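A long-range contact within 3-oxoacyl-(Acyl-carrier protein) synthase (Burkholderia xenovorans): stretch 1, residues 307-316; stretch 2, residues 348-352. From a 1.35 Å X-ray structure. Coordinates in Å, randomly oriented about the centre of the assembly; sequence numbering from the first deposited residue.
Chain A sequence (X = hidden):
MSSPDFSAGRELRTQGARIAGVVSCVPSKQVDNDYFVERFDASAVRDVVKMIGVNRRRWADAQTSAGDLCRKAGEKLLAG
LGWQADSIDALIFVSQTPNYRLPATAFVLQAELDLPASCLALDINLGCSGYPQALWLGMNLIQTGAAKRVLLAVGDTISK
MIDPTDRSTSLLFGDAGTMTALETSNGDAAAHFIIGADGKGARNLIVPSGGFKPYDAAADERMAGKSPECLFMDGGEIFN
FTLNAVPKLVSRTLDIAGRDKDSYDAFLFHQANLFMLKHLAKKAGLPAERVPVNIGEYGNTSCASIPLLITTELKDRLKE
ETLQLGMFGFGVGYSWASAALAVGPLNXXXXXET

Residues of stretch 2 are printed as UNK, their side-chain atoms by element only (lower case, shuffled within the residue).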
# COMPACT_ATOMS: atom_id res chain seq x y z
N PRO A 307 2.72 0.99 4.37
CA PRO A 307 2.97 0.41 5.70
C PRO A 307 4.31 -0.36 5.77
O PRO A 307 4.98 -0.33 6.80
CB PRO A 307 1.76 -0.49 5.95
CG PRO A 307 1.13 -0.71 4.61
CD PRO A 307 1.42 0.57 3.84
N LEU A 308 4.72 -0.98 4.67
CA LEU A 308 6.02 -1.67 4.65
C LEU A 308 7.14 -0.65 4.79
O LEU A 308 8.11 -0.86 5.53
CB LEU A 308 6.17 -2.51 3.37
CG LEU A 308 7.47 -3.31 3.26
CD1 LEU A 308 7.60 -4.36 4.34
CD2 LEU A 308 7.54 -3.94 1.86
N LEU A 309 6.98 0.50 4.15
CA LEU A 309 7.94 1.58 4.26
C LEU A 309 8.03 2.06 5.72
O LEU A 309 9.13 2.30 6.24
CB LEU A 309 7.53 2.72 3.32
CG LEU A 309 8.54 3.78 2.96
CD1 LEU A 309 9.68 3.20 2.19
CD2 LEU A 309 7.80 4.82 2.15
N ILE A 310 6.89 2.19 6.39
CA ILE A 310 6.89 2.58 7.80
C ILE A 310 7.69 1.58 8.61
O ILE A 310 8.54 1.96 9.41
CB ILE A 310 5.46 2.69 8.36
CG1 ILE A 310 4.72 3.82 7.66
CG2 ILE A 310 5.46 2.88 9.88
CD1 ILE A 310 3.24 3.89 7.94
N THR A 311 7.42 0.29 8.45
CA THR A 311 8.07 -0.68 9.33
C THR A 311 9.55 -0.85 9.04
O THR A 311 10.34 -1.01 9.98
CB THR A 311 7.35 -2.06 9.38
OG1 THR A 311 7.43 -2.73 8.12
CG2 THR A 311 5.90 -1.89 9.77
N THR A 312 9.96 -0.83 7.78
CA THR A 312 11.36 -1.04 7.46
C THR A 312 12.21 0.22 7.63
O THR A 312 13.42 0.10 7.89
CB THR A 312 11.59 -1.62 6.04
OG1 THR A 312 11.29 -0.64 5.05
CG2 THR A 312 10.78 -2.85 5.80
N GLU A 313 11.62 1.41 7.49
CA GLU A 313 12.42 2.64 7.50
C GLU A 313 12.25 3.49 8.75
O GLU A 313 13.17 4.24 9.10
CB GLU A 313 12.13 3.51 6.26
CG GLU A 313 12.30 2.80 4.92
CD GLU A 313 13.60 2.05 4.80
OE1 GLU A 313 14.66 2.71 4.80
OE2 GLU A 313 13.58 0.80 4.66
N LEU A 314 11.10 3.40 9.42
CA LEU A 314 10.80 4.32 10.52
C LEU A 314 10.69 3.66 11.88
O LEU A 314 10.41 4.35 12.87
CB LEU A 314 9.53 5.12 10.23
CG LEU A 314 9.55 6.04 9.00
CD1 LEU A 314 8.25 6.82 8.87
CD2 LEU A 314 10.73 7.00 9.05
N LYS A 315 10.99 2.36 11.99
CA LYS A 315 10.89 1.67 13.28
C LYS A 315 11.68 2.36 14.39
O LYS A 315 11.15 2.63 15.47
CB LYS A 315 11.37 0.22 13.12
CG LYS A 315 11.48 -0.58 14.42
CD LYS A 315 11.89 -2.04 14.13
CE LYS A 315 12.18 -2.84 15.38
NZ LYS A 315 10.99 -2.92 16.28
N ASP A 316 12.94 2.65 14.14
CA ASP A 316 13.78 3.17 15.20
C ASP A 316 13.37 4.60 15.58
O ASP A 316 13.35 4.95 16.76
CB ASP A 316 15.27 3.14 14.82
CG ASP A 316 15.83 1.73 14.66
OD1 ASP A 316 15.19 0.75 15.12
OD2 ASP A 316 16.93 1.60 14.08
N UNK A 348 5.48 -1.09 18.85
CA UNK A 348 5.17 -2.24 18.02
C UNK A 348 5.17 -1.79 16.57
O UNK A 348 4.13 -1.40 16.00
c UNK A 348 5.10 -4.09 20.37
c UNK A 348 3.88 -3.25 19.92
c UNK A 348 3.66 -4.23 17.65
c UNK A 348 3.86 -2.95 18.42
N UNK A 349 6.36 -1.79 15.99
CA UNK A 349 6.59 -1.50 14.58
C UNK A 349 7.62 -2.53 14.16
O UNK A 349 8.75 -2.52 14.67
c UNK A 349 6.23 0.96 14.96
c UNK A 349 7.47 0.16 12.91
c UNK A 349 7.17 -0.10 14.38
N UNK A 350 7.29 -3.46 13.27
CA UNK A 350 8.17 -4.59 12.99
C UNK A 350 7.95 -5.14 11.60
O UNK A 350 6.89 -4.94 11.03
o UNK A 350 9.29 -6.80 15.64
o UNK A 350 10.30 -6.27 13.75
c UNK A 350 7.97 -5.69 14.03
c UNK A 350 9.29 -6.30 14.50
N UNK A 351 8.96 -5.82 11.09
CA UNK A 351 8.92 -6.50 9.80
C UNK A 351 9.38 -7.93 10.05
O UNK A 351 10.47 -8.15 10.59
c UNK A 351 9.83 -5.85 8.75
c UNK A 351 9.59 -6.46 7.41
o UNK A 351 9.58 -4.44 8.70
N UNK A 352 8.54 -8.91 9.72
CA UNK A 352 8.83 -10.33 9.91
C UNK A 352 8.73 -11.02 8.56
O UNK A 352 8.26 -10.44 7.58
c UNK A 352 7.85 -10.98 10.91
c UNK A 352 6.40 -10.89 10.42
c UNK A 352 7.98 -10.31 12.28
c UNK A 352 5.40 -11.69 11.25
O HOH W 1 11.45 -3.48 10.48

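Position 348 carries four carbons and nothing else, forked at the first, with one arm two carbons long. That beta-branched pattern is isoleucine. Its CA-to-CB bond points away from the helix and its side chain makes no contact with stretch 1, so I348 contributes nothing to this contact.

Position 349 has three carbons, one carrying the other two: a short fork with no polar atom. Its CA-to-CB bond points toward the helix, and one of the fork's tips lies 3.7 Å from CA of T311 and 4.1 Å from O of I310, while the same tip sits 3.9 Å from CB of K315. Three carbons in a symmetric fork make valine. V349, with chi1 in t, is covered by stretch 1 more than any other residue here, and its CG1 packs into the space between T311 and K315, four residues apart, on successive helices.

Position 350 shows two carbons, the second bearing two oxygens, a short carboxylate: aspartate. Strand alternation turns D350 away from the helix, yet its backbone still packs, with O 3.4 Å from CB of T311. The carboxylate approaches K315, but OD1 to NZ is 4.3 Å, too long for a salt bridge. OD1 instead accepts a weak hydrogen bond from the backbone N of residue 351, at 3.0 Å.

Position 351 has one carbon carrying an oxygen and a carbon, and its CA-to-CB bond points back toward the helix. The oxygen lies 2.8 Å from OG1 of T311 and 3.5 Å from CG2 of T312; the outer carbon is 4.2 Å from CD1 of L308. A branched hydroxyl of this kind is threonine. T351 OG1 and T311 OG1 are hydrogen-bonded, and a water bridges further, its O donating to T311 O at 2.8 Å and lying 2.8 Å from T351 OG1.

Position 352 again has four carbons forked at the first, with one two-carbon arm: isoleucine. The side chain of I352 is out of reach of stretch 1.

The strand crosses the helix at about 100°, with the axes approaching to 6.9 Å; the contact is shared mainly by T311 and K315 on one side and by V349, D350 and T351 on the other. Alternation sends V349 and T351 toward the helix, one supplying a nonpolar fork and the other a hydroxyl. K315, its first three chi angles all t, reaches out so that NZ donates to V349 O at 2.8 Å. The rule to read here is a division between packing and pairing: T311 packs its carbons on V349 and pairs its hydroxyl with that of T351, while K315 NZ satisfies V349 O; together the stretches bury 353 Å².

Stretch 2 348-352: IVDTI
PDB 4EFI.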